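Local coordinates for DNA damage response protein Rtt109, putative (Neosartorya fumigata, PDB 5ZB9), which probably transfers acetyl groups from acetyl-CoA to lysines of histone H3, a modification tied to DNA replication and the DNA damage response, at residues G131-A142 with R314-P325. Sequence-based numbering, arbitrary orientation.
Sequences GVRLMVSLFARA and RLVGFLWLVINP
Strands 133-140 and 317-324 run antiparallel in the central mixed sheet of the Rtt109 acetyltransferase fold, their axes 4.6 Å apart at 167°, with paired backbone bonds joining Leu134 to Ile323, Val136 to Leu321, Leu138 to Leu319 and Ala140 to Gly317. Strand 133-140 also pairs in parallel with 86-96, and strand 317-324 pairs antiparallel with 202-208, so both are interior strands. On the face of Leu134, Val136 and Leu138, aliphatic side chains pack in cross-strand pairs; Leu138 and Leu319 lie alongside each other and meet helix 162-177, which carries Trp168, a CoA-binding residue. On the other face, the sulfur of Met135 approaches the Trp320 indole obliquely, SD to CD1 3.7 Å, a Met-aromatic contact. Next to it, Ser137 turns OG away from its own backbone N (chi1 -174°) and donates to Leu319 O at 3.1 Å; this carbonyl also accepts from Leu138 N. Trp320 NE1 in turn bonds the acetyl oxygen of acetylated Lys264, placing this face beside the modified lysine. Further along, CB of Phe139 packs against CD1 of Phe318 at 3.6 Å. Polar side chains close both ends. Arg133 NE reaches Asn324 OD1 at 2.7 Å, its guanidinium nearly perpendicular to the amide, while Asn324 ND2 is held by Glu183 and Gln243. At the far end the guanidinium groups of Arg141 and Arg314 stack nearly flat, planes 15° apart; the Arg314–Asp162 salt bridge probably eases their like charge. Arg314 NH2 donates to Ala142 O at 2.7 Å, and a water joins that same oxygen to Arg314 NH1.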
loop_
_atom_site.group_PDB
_atom_site.type_symbol
_atom_site.label_atom_id
_atom_site.label_comp_id
_atom_site.label_asym_id
_atom_site.label_seq_id
_atom_site.Cartn_x
_atom_site.Cartn_y
_atom_site.Cartn_z
ATOM N N GLY A 131 14.597 12.669 7.951
ATOM C CA GLY A 131 15.259 11.718 8.823
ATOM C C GLY A 131 14.453 10.486 9.215
ATOM O O GLY A 131 14.969 9.610 9.906
ATOM N N VAL A 132 13.198 10.403 8.782
ATOM C CA VAL A 132 12.345 9.272 9.143
ATOM C C VAL A 132 12.138 8.295 7.985
ATOM O O VAL A 132 11.657 8.674 6.917
ATOM C CB VAL A 132 10.972 9.749 9.636
ATOM C CG1 VAL A 132 10.058 8.553 9.911
ATOM C CG2 VAL A 132 11.131 10.617 10.876
ATOM N N ARG A 133 12.509 7.039 8.210
ATOM C CA ARG A 133 12.293 5.972 7.237
ATOM C C ARG A 133 10.824 5.892 6.794
ATOM O O ARG A 133 9.908 6.009 7.618
ATOM C CB ARG A 133 12.747 4.631 7.824
ATOM C CG ARG A 133 12.681 3.469 6.855
ATOM C CD ARG A 133 13.382 2.239 7.405
ATOM N NE ARG A 133 14.828 2.311 7.229
ATOM C CZ ARG A 133 15.713 2.189 8.213
ATOM N NH1 ARG A 133 15.299 1.985 9.458
ATOM N NH2 ARG A 133 17.011 2.267 7.953
ATOM N N LEU A 134 10.607 5.727 5.490
ATOM C CA LEU A 134 9.262 5.582 4.938
ATOM C C LEU A 134 9.129 4.284 4.137
ATOM O O LEU A 134 10.020 3.913 3.366
ATOM C CB LEU A 134 8.902 6.776 4.054
ATOM C CG LEU A 134 7.470 6.793 3.506
ATOM C CD1 LEU A 134 6.972 8.217 3.426
ATOM C CD2 LEU A 134 7.357 6.121 2.134
ATOM N N MET A 135 8.000 3.607 4.314
ATOM C CA MET A 135 7.753 2.334 3.650
ATOM C C MET A 135 6.451 2.339 2.846
ATOM O O MET A 135 5.416 2.815 3.321
ATOM C CB MET A 135 7.715 1.210 4.684
ATOM C CG MET A 135 7.317 -0.126 4.113
ATOM S SD MET A 135 7.535 -1.476 5.280
ATOM C CE MET A 135 6.105 -1.261 6.334
ATOM N N VAL A 136 6.512 1.822 1.623
ATOM C CA VAL A 136 5.302 1.527 0.871
ATOM C C VAL A 136 5.108 0.024 0.882
ATOM O O VAL A 136 6.035 -0.729 0.600
ATOM C CB VAL A 136 5.361 2.037 -0.580
ATOM C CG1 VAL A 136 4.071 1.685 -1.320
ATOM C CG2 VAL A 136 5.592 3.530 -0.598
ATOM N N SER A 137 3.904 -0.414 1.215
ATOM C CA SER A 137 3.665 -1.828 1.382
ATOM C C SER A 137 2.298 -2.243 0.843
ATOM O O SER A 137 1.369 -1.438 0.775
ATOM C CB SER A 137 3.793 -2.202 2.867
ATOM O OG SER A 137 3.692 -3.607 3.059
ATOM N N LEU A 138 2.189 -3.515 0.474
ATOM C CA LEU A 138 0.944 -4.083 -0.030
ATOM C C LEU A 138 1.069 -5.597 -0.101
ATOM O O LEU A 138 2.178 -6.129 -0.130
ATOM C CB LEU A 138 0.607 -3.520 -1.418
ATOM C CG LEU A 138 1.583 -3.861 -2.551
ATOM C CD1 LEU A 138 1.258 -5.203 -3.243
ATOM C CD2 LEU A 138 1.643 -2.733 -3.566
ATOM N N PHE A 139 -0.060 -6.290 -0.149
ATOM C CA PHE A 139 -0.038 -7.701 -0.506
ATOM C C PHE A 139 -0.791 -7.858 -1.819
ATOM O O PHE A 139 -1.758 -7.153 -2.071
ATOM C CB PHE A 139 -0.621 -8.587 0.608
ATOM C CG PHE A 139 -2.093 -8.400 0.850
ATOM C CD1 PHE A 139 -2.543 -7.520 1.826
ATOM C CD2 PHE A 139 -3.034 -9.132 0.129
ATOM C CE1 PHE A 139 -3.910 -7.357 2.067
ATOM C CE2 PHE A 139 -4.402 -8.969 0.363
ATOM C CZ PHE A 139 -4.835 -8.085 1.330
ATOM N N ALA A 140 -0.326 -8.762 -2.668
ATOM C CA ALA A 140 -0.911 -8.915 -3.992
ATOM C C ALA A 140 -1.553 -10.279 -4.143
ATOM O O ALA A 140 -0.885 -11.300 -3.988
ATOM C CB ALA A 140 0.140 -8.709 -5.067
ATOM N N ARG A 141 -2.850 -10.286 -4.436
ATOM C CA ARG A 141 -3.581 -11.517 -4.716
ATOM C C ARG A 141 -4.934 -11.187 -5.330
ATOM O O ARG A 141 -5.536 -10.165 -5.004
ATOM C CB ARG A 141 -3.765 -12.350 -3.448
ATOM C CG ARG A 141 -4.712 -11.747 -2.421
ATOM C CD ARG A 141 -4.721 -12.576 -1.140
ATOM N NE ARG A 141 -5.161 -13.937 -1.412
ATOM C CZ ARG A 141 -6.382 -14.394 -1.156
ATOM N NH1 ARG A 141 -7.283 -13.597 -0.600
ATOM N NH2 ARG A 141 -6.696 -15.651 -1.449
ATOM N N ALA A 142 -5.398 -12.039 -6.238
ATOM C CA ALA A 142 -6.745 -11.902 -6.790
ATOM C C ALA A 142 -7.773 -12.234 -5.718
ATOM O O ALA A 142 -7.636 -13.236 -5.017
ATOM C CB ALA A 142 -6.923 -12.803 -7.995
ATOM N N ARG A 314 -3.154 -21.190 -5.342
ATOM C CA ARG A 314 -3.216 -19.776 -4.973
ATOM C C ARG A 314 -1.840 -19.230 -4.566
ATOM O O ARG A 314 -1.031 -19.937 -3.971
ATOM C CB ARG A 314 -4.218 -19.556 -3.836
ATOM C CG ARG A 314 -5.652 -19.964 -4.155
ATOM C CD ARG A 314 -6.163 -19.318 -5.440
ATOM N NE ARG A 314 -5.971 -17.871 -5.459
ATOM C CZ ARG A 314 -6.860 -16.986 -5.019
ATOM N NH1 ARG A 314 -8.018 -17.399 -4.520
ATOM N NH2 ARG A 314 -6.588 -15.686 -5.074
ATOM N N LEU A 315 -1.573 -17.973 -4.899
ATOM C CA LEU A 315 -0.377 -17.300 -4.402
ATOM C C LEU A 315 -0.723 -15.911 -3.883
ATOM O O LEU A 315 -1.708 -15.306 -4.305
ATOM C CB LEU A 315 0.694 -17.185 -5.490
ATOM C CG LEU A 315 1.353 -18.457 -6.032
ATOM C CD1 LEU A 315 2.289 -18.121 -7.187
ATOM C CD2 LEU A 315 2.098 -19.201 -4.926
ATOM N N VAL A 316 0.081 -15.419 -2.948
ATOM C CA VAL A 316 0.037 -14.016 -2.574
ATOM C C VAL A 316 1.470 -13.509 -2.486
ATOM O O VAL A 316 2.368 -14.216 -2.030
ATOM C CB VAL A 316 -0.731 -13.785 -1.241
ATOM C CG1 VAL A 316 -0.415 -14.865 -0.242
ATOM C CG2 VAL A 316 -0.426 -12.421 -0.661
ATOM N N GLY A 317 1.697 -12.301 -2.979
ATOM C CA GLY A 317 3.003 -11.687 -2.856
ATOM C C GLY A 317 2.962 -10.570 -1.830
ATOM O O GLY A 317 1.988 -9.818 -1.758
ATOM N N PHE A 318 4.015 -10.459 -1.033
ATOM C CA PHE A 318 4.123 -9.370 -0.081
ATOM C C PHE A 318 5.245 -8.444 -0.498
ATOM O O PHE A 318 6.370 -8.876 -0.733
ATOM C CB PHE A 318 4.349 -9.905 1.330
ATOM C CG PHE A 318 3.290 -10.865 1.775
ATOM C CD1 PHE A 318 2.072 -10.404 2.236
ATOM C CD2 PHE A 318 3.502 -12.231 1.712
ATOM C CE1 PHE A 318 1.085 -11.280 2.635
ATOM C CE2 PHE A 318 2.515 -13.118 2.118
ATOM C CZ PHE A 318 1.302 -12.636 2.581
ATOM N N LEU A 319 4.925 -7.161 -0.593
ATOM C CA LEU A 319 5.857 -6.182 -1.119
ATOM C C LEU A 319 6.156 -5.057 -0.119
ATOM O O LEU A 319 5.245 -4.489 0.486
ATOM C CB LEU A 319 5.297 -5.611 -2.413
ATOM C CG LEU A 319 6.215 -4.728 -3.235
ATOM C CD1 LEU A 319 7.368 -5.571 -3.710
ATOM C CD2 LEU A 319 5.468 -4.195 -4.421
ATOM N N TRP A 320 7.437 -4.755 0.062
ATOM C CA TRP A 320 7.843 -3.619 0.875
ATOM C C TRP A 320 8.836 -2.783 0.090
ATOM O O TRP A 320 9.900 -3.266 -0.296
ATOM C CB TRP A 320 8.464 -4.067 2.208
ATOM C CG TRP A 320 7.626 -5.057 2.942
ATOM C CD1 TRP A 320 6.611 -4.788 3.818
ATOM C CD2 TRP A 320 7.711 -6.483 2.853
ATOM N NE1 TRP A 320 6.068 -5.958 4.283
ATOM C CE2 TRP A 320 6.723 -7.013 3.707
ATOM C CE3 TRP A 320 8.529 -7.362 2.136
ATOM C CZ2 TRP A 320 6.525 -8.387 3.860
ATOM C CZ3 TRP A 320 8.337 -8.730 2.294
ATOM C CH2 TRP A 320 7.342 -9.227 3.150
ATOM N N LEU A 321 8.470 -1.536 -0.177
ATOM C CA LEU A 321 9.410 -0.588 -0.732
ATOM C C LEU A 321 9.934 0.257 0.415
ATOM O O LEU A 321 9.174 1.005 1.036
ATOM C CB LEU A 321 8.751 0.283 -1.800
ATOM C CG LEU A 321 9.596 1.470 -2.267
ATOM C CD1 LEU A 321 10.862 0.991 -2.986
ATOM C CD2 LEU A 321 8.769 2.388 -3.148
ATOM N N VAL A 322 11.217 0.118 0.728
ATOM C CA VAL A 322 11.774 0.843 1.870
ATOM C C VAL A 322 12.654 2.002 1.411
ATOM O O VAL A 322 13.678 1.804 0.734
ATOM C CB VAL A 322 12.586 -0.082 2.802
ATOM C CG1 VAL A 322 13.127 0.699 3.991
ATOM C CG2 VAL A 322 11.726 -1.247 3.275
ATOM N N ILE A 323 12.238 3.209 1.788
ATOM C CA ILE A 323 12.905 4.440 1.381
ATOM C C ILE A 323 13.682 5.068 2.538
ATOM O O ILE A 323 13.114 5.391 3.582
ATOM C CB ILE A 323 11.889 5.465 0.833
ATOM C CG1 ILE A 323 11.235 4.928 -0.444
ATOM C CG2 ILE A 323 12.558 6.820 0.592
ATOM C CD1 ILE A 323 10.035 5.721 -0.911
ATOM N N ASN A 324 14.985 5.241 2.350
ATOM C CA ASN A 324 15.810 5.869 3.375
ATOM C C ASN A 324 16.183 7.276 2.953
ATOM O O ASN A 324 16.949 7.465 2.010
ATOM C CB ASN A 324 17.060 5.034 3.658
ATOM C CG ASN A 324 16.723 3.673 4.239
ATOM O OD1 ASN A 324 16.265 3.574 5.372
ATOM N ND2 ASN A 324 16.936 2.617 3.458
ATOM N N PRO A 325 15.624 8.275 3.651
ATOM C CA PRO A 325 15.799 9.691 3.331
ATOM C C PRO A 325 17.230 10.154 3.630
ATOM O O PRO A 325 17.967 9.421 4.298
ATOM C CB PRO A 325 14.782 10.370 4.248
ATOM C CG PRO A 325 14.781 9.508 5.454
ATOM C CD PRO A 325 14.885 8.098 4.914
HETATM O O HOH W 1 -3.918 -15.948 -2.721
HETATM O O HOH W 2 -9.713 -14.909 -3.777
#